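Local structure of yersinopine dehydrogenase (Yersinia pestis, 6C4M) at residues 64-67 against 71-74. The protein catalyses the NADPH-dependent reductive condensation of pyruvate with an amino-acid-derived intermediate, the last step in making the metallophore yersinopine. Sequence-based numbering, arbitrary orientation.
Sequences QYLA and TLYL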
# COMPACT_ATOMS: atom_id res chain seq x y z
N GLN A 64 -11.83 -43.80 12.25
CA GLN A 64 -13.14 -44.43 12.27
C GLN A 64 -13.76 -44.44 10.88
O GLN A 64 -14.25 -45.47 10.41
CB GLN A 64 -14.05 -43.69 13.25
CG GLN A 64 -13.62 -43.81 14.69
CD GLN A 64 -14.45 -42.95 15.62
OE1 GLN A 64 -15.30 -42.16 15.18
NE2 GLN A 64 -14.19 -43.07 16.91
N TYR A 65 -13.78 -43.28 10.22
CA TYR A 65 -14.38 -43.22 8.90
C TYR A 65 -13.76 -44.25 7.95
O TYR A 65 -14.48 -44.96 7.24
CB TYR A 65 -14.23 -41.81 8.33
CG TYR A 65 -14.42 -41.79 6.83
CD1 TYR A 65 -15.69 -41.64 6.28
CD2 TYR A 65 -13.35 -41.96 5.96
CE1 TYR A 65 -15.88 -41.63 4.91
CE2 TYR A 65 -13.53 -41.96 4.60
CZ TYR A 65 -14.80 -41.79 4.08
OH TYR A 65 -14.97 -41.78 2.72
N LEU A 66 -12.43 -44.35 7.93
CA LEU A 66 -11.79 -45.20 6.93
C LEU A 66 -12.03 -46.67 7.20
O LEU A 66 -12.11 -47.46 6.25
CB LEU A 66 -10.30 -44.93 6.88
CG LEU A 66 -9.91 -43.57 6.36
CD1 LEU A 66 -8.42 -43.42 6.54
CD2 LEU A 66 -10.31 -43.43 4.88
N ALA A 67 -12.12 -47.06 8.47
CA ALA A 67 -12.42 -48.45 8.79
C ALA A 67 -13.75 -48.88 8.21
O ALA A 67 -14.01 -50.08 8.10
CB ALA A 67 -12.44 -48.65 10.30
N THR A 71 -11.89 -44.52 1.61
CA THR A 71 -11.86 -43.69 0.41
C THR A 71 -11.75 -42.22 0.78
O THR A 71 -12.53 -41.72 1.60
CB THR A 71 -13.11 -43.92 -0.43
OG1 THR A 71 -13.20 -45.30 -0.77
CG2 THR A 71 -13.07 -43.06 -1.68
N LEU A 72 -10.81 -41.53 0.15
CA LEU A 72 -10.66 -40.09 0.26
C LEU A 72 -11.22 -39.43 -0.99
O LEU A 72 -11.25 -40.03 -2.07
CB LEU A 72 -9.19 -39.72 0.44
CG LEU A 72 -8.48 -40.46 1.56
CD1 LEU A 72 -7.00 -40.11 1.54
CD2 LEU A 72 -9.13 -40.09 2.88
N TYR A 73 -11.66 -38.19 -0.83
CA TYR A 73 -12.34 -37.43 -1.88
C TYR A 73 -11.66 -36.08 -2.08
O TYR A 73 -11.25 -35.43 -1.11
CB TYR A 73 -13.81 -37.22 -1.53
CG TYR A 73 -14.59 -38.51 -1.47
CD1 TYR A 73 -15.13 -39.07 -2.62
CD2 TYR A 73 -14.77 -39.18 -0.26
CE1 TYR A 73 -15.83 -40.26 -2.58
CE2 TYR A 73 -15.48 -40.37 -0.21
CZ TYR A 73 -16.01 -40.90 -1.38
OH TYR A 73 -16.71 -42.09 -1.34
N LEU A 74 -11.54 -35.67 -3.34
CA LEU A 74 -10.87 -34.43 -3.72
C LEU A 74 -11.66 -33.74 -4.82
O LEU A 74 -12.21 -34.39 -5.71
CB LEU A 74 -9.44 -34.68 -4.21
CG LEU A 74 -8.64 -33.51 -4.82
CD1 LEU A 74 -8.11 -32.54 -3.78
CD2 LEU A 74 -7.49 -34.10 -5.62
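Tyr-65, near the C-terminal end of helix 57-68, reaches across to the first residue of strand 71-76 and donates a hydrogen bond from its phenol hydroxyl to the carbonyl oxygen of Thr-71, with 2.7 Å from Tyr-65 OH to Thr-71 O. The donor lies in the carbonyl plane at a C=O...O angle of 147°. Thr-71 O in turn lies in the plane of the Tyr-65 ring, at its edge, 3.2 Å from Tyr-65 CE2. The ring reaches the strand because chi1 (162°) sets CG opposite the backbone N, on a CB that already points toward the strand. The same hydroxyl also stands 3.3 Å from CE2 of Tyr-73, at that ring's edge, and the two side chains cross at about a right angle. Within the strand, CG2 of Thr-71 rests 3.6 Å above one face of the Tyr-73 ring, offset toward its rim.

Apolar packing is lighter. Leu-66 extends its CD2 methyl to 4.1 Å from CD2 of Leu-72, both residues being buried, and the same Leu-66 methyl comes within 3.8 Å of the backbone N of Thr-71. The Tyr-65 ring also stacks on Tyr-202.

The side chain of Leu-72 is about 11 Å from the bound NADP, so the contact is structural packing that does not reach the cofactor. It joins helix 57-68 through a short connection to strand 71-76, which pairs with strands 87-90 (antiparallel) and 203-217 (parallel) in the mixed sheet; Leu-72 packs on Ile-35 of helix 32-44, which follows the glycine-rich, NADP-binding turn of the Rossmann-type fold.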